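Local coordinates for secreted protein ESXB (Bacillus anthracis, PDB 4J10), which is a small secreted protein of the WXG100 family, whose members are generally exported by type VII secretion systems, its own function being unknown, at residues Glu12-Ile17 with Arg81-Phe86. Numbering follows the deposited sequence. Where two conformers were deposited one is given.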
loop_
_atom_site.group_PDB
_atom_site.type_symbol
_atom_site.label_atom_id
_atom_site.label_comp_id
_atom_site.label_asym_id
_atom_site.label_seq_id
_atom_site.Cartn_x
_atom_site.Cartn_y
_atom_site.Cartn_z
ATOM N N GLU A 12 -23.173 0.531 10.637
ATOM C CA GLU A 12 -22.291 1.684 10.772
ATOM C C GLU A 12 -20.841 1.257 10.976
ATOM O O GLU A 12 -19.921 1.872 10.426
ATOM C CB GLU A 12 -22.768 2.585 11.915
ATOM C CG GLU A 12 -24.128 3.235 11.664
ATOM C CD GLU A 12 -25.313 2.374 12.104
ATOM O OE1 GLU A 12 -25.120 1.197 12.467
ATOM O OE2 GLU A 12 -26.453 2.888 12.099
ATOM N N GLU A 13 -20.619 0.208 11.768
ATOM C CA GLU A 13 -19.248 -0.262 11.984
ATOM C C GLU A 13 -18.669 -0.830 10.687
ATOM O O GLU A 13 -17.506 -0.591 10.345
ATOM C CB GLU A 13 -19.177 -1.322 13.085
ATOM C CG GLU A 13 -19.335 -0.799 14.494
ATOM C CD GLU A 13 -18.225 0.128 14.910
ATOM O OE1 GLU A 13 -17.193 0.211 14.201
ATOM O OE2 GLU A 13 -18.382 0.789 15.960
ATOM N N LEU A 14 -19.477 -1.597 9.967
ATOM C CA LEU A 14 -19.015 -2.164 8.712
ATOM C C LEU A 14 -18.715 -1.069 7.693
ATOM O O LEU A 14 -17.742 -1.159 6.945
ATOM C CB LEU A 14 -20.044 -3.145 8.160
ATOM C CG LEU A 14 -20.214 -4.393 9.026
ATOM C CD1 LEU A 14 -21.375 -5.238 8.551
ATOM C CD2 LEU A 14 -18.930 -5.207 8.980
ATOM N N GLU A 15 -19.545 -0.031 7.681
ATOM C CA GLU A 15 -19.313 1.088 6.765
ATOM C C GLU A 15 -18.071 1.892 7.145
ATOM O O GLU A 15 -17.353 2.363 6.260
ATOM C CB GLU A 15 -20.561 1.974 6.672
ATOM C CG GLU A 15 -21.689 1.280 5.916
ATOM C CD GLU A 15 -23.021 1.981 6.039
ATOM O OE1 GLU A 15 -23.265 2.629 7.081
ATOM O OE2 GLU A 15 -23.840 1.855 5.092
ATOM N N ARG A 16 -17.799 2.038 8.440
ATOM C CA ARG A 16 -16.591 2.725 8.895
ATOM C C ARG A 16 -15.354 1.998 8.390
ATOM O O ARG A 16 -14.429 2.600 7.822
ATOM C CB ARG A 16 -16.559 2.807 10.431
ATOM C CG ARG A 16 -15.245 3.380 10.984
ATOM C CD ARG A 16 -15.208 3.361 12.506
ATOM N NE ARG A 16 -15.224 2.010 13.065
ATOM C CZ ARG A 16 -14.162 1.215 13.165
ATOM N NH1 ARG A 16 -12.974 1.617 12.724
ATOM N NH2 ARG A 16 -14.297 0.002 13.687
ATOM N N ILE A 17 -15.334 0.684 8.596
ATOM C CA ILE A 17 -14.200 -0.127 8.164
ATOM C C ILE A 17 -14.096 -0.150 6.638
ATOM O O ILE A 17 -12.995 -0.020 6.082
ATOM C CB ILE A 17 -14.251 -1.545 8.772
ATOM C CG1 ILE A 17 -14.176 -1.458 10.299
ATOM C CG2 ILE A 17 -13.105 -2.388 8.240
ATOM C CD1 ILE A 17 -14.437 -2.777 10.999
ATOM N N ARG A 81 -21.573 -4.498 1.305
ATOM C CA ARG A 81 -22.641 -5.429 0.951
ATOM C C ARG A 81 -23.264 -6.072 2.191
ATOM O O ARG A 81 -24.481 -6.229 2.273
ATOM C CB ARG A 81 -22.115 -6.500 -0.005
ATOM C CG ARG A 81 -23.135 -7.533 -0.411
ATOM C CD ARG A 81 -22.819 -8.082 -1.793
ATOM N NE ARG A 81 -21.427 -8.507 -1.930
ATOM C CZ ARG A 81 -21.038 -9.608 -2.567
ATOM N NH1 ARG A 81 -21.936 -10.406 -3.128
ATOM N NH2 ARG A 81 -19.750 -9.915 -2.639
ATOM N N ILE A 82 -22.424 -6.420 3.164
ATOM C CA ILE A 82 -22.931 -6.991 4.405
ATOM C C ILE A 82 -23.645 -5.920 5.226
ATOM O O ILE A 82 -24.690 -6.186 5.824
ATOM C CB ILE A 82 -21.840 -7.691 5.228
ATOM C CG1 ILE A 82 -21.281 -8.876 4.455
ATOM C CG2 ILE A 82 -22.416 -8.168 6.571
ATOM C CD1 ILE A 82 -20.033 -9.458 5.066
ATOM N N ALA A 83 -23.099 -4.706 5.251
ATOM C CA ALA A 83 -23.776 -3.602 5.933
ATOM C C ALA A 83 -25.187 -3.396 5.385
ATOM O O ALA A 83 -26.150 -3.272 6.146
ATOM C CB ALA A 83 -22.963 -2.324 5.802
ATOM N N ASP A 84 -25.311 -3.395 4.058
ATOM C CA ASP A 84 -26.606 -3.252 3.400
ATOM C C ASP A 84 -27.564 -4.382 3.771
ATOM O O ASP A 84 -28.745 -4.151 4.029
ATOM C CB ASP A 84 -26.421 -3.172 1.875
ATOM C CG ASP A 84 -25.809 -1.860 1.433
ATOM O OD1 ASP A 84 -25.869 -0.891 2.219
ATOM O OD2 ASP A 84 -25.269 -1.794 0.318
ATOM N N LYS A 85 -27.053 -5.608 3.795
ATOM C CA LYS A 85 -27.874 -6.758 4.142
ATOM C C LYS A 85 -28.389 -6.627 5.573
ATOM O O LYS A 85 -29.556 -6.901 5.851
ATOM C CB LYS A 85 -27.083 -8.052 3.975
ATOM C CG LYS A 85 -27.871 -9.302 4.305
ATOM C CD LYS A 85 -26.999 -10.544 4.207
ATOM C CE LYS A 85 -26.176 -10.729 5.473
ATOM N NZ LYS A 85 -24.853 -11.364 5.198
ATOM N N PHE A 86 -27.519 -6.185 6.475
ATOM C CA PHE A 86 -27.916 -5.965 7.859
ATOM C C PHE A 86 -29.007 -4.915 7.961
ATOM O O PHE A 86 -29.982 -5.097 8.685
ATOM C CB PHE A 86 -26.717 -5.524 8.694
ATOM C CG PHE A 86 -25.818 -6.648 9.109
ATOM C CD1 PHE A 86 -25.969 -7.918 8.575
ATOM C CD2 PHE A 86 -24.817 -6.432 10.035
ATOM C CE1 PHE A 86 -25.136 -8.954 8.966
ATOM C CE2 PHE A 86 -23.984 -7.463 10.435
ATOM C CZ PHE A 86 -24.145 -8.725 9.897
#
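L14 carries the apolar part of this contact. Its CB rests on CB of A83 at 3.8 Å, where the two backbones come nearest. The bond from CA to CB points toward segment 81-86, and chi1 of -66° sets CG anti to the carbonyl carbon, beside the backbone N. CD1 does the rest of the touching. It lies 3.7 Å from CG2 of I82, the two side chains crossing at a slant. The same methyl approaches the ring of F86 obliquely, 3.9 Å from CE2. CG2 of I82 also sits over one face of that ring, displaced toward its rim. I9 packs on both L14 and F86, and W46 of the second subunit packs on L14.

E15 and D84 make the polar flank. The aliphatic CG of E15 lies 3.8 Å from CB of A83. The chain runs on extended and brings OE2 within 4.5 Å of OD1 of D84. Two like charges this close would probably repel, but K80 forms salt bridges to both and R87 adds another to E15.

The axes of the segments pass 8.5 Å apart, at 164° between their directions. This is the antiparallel packing of helix 11-41 against helix 48-90, near the open end of the hairpin. Such a two-helix hairpin, paired here with a second copy, is the characteristic fold of WXG100 proteins.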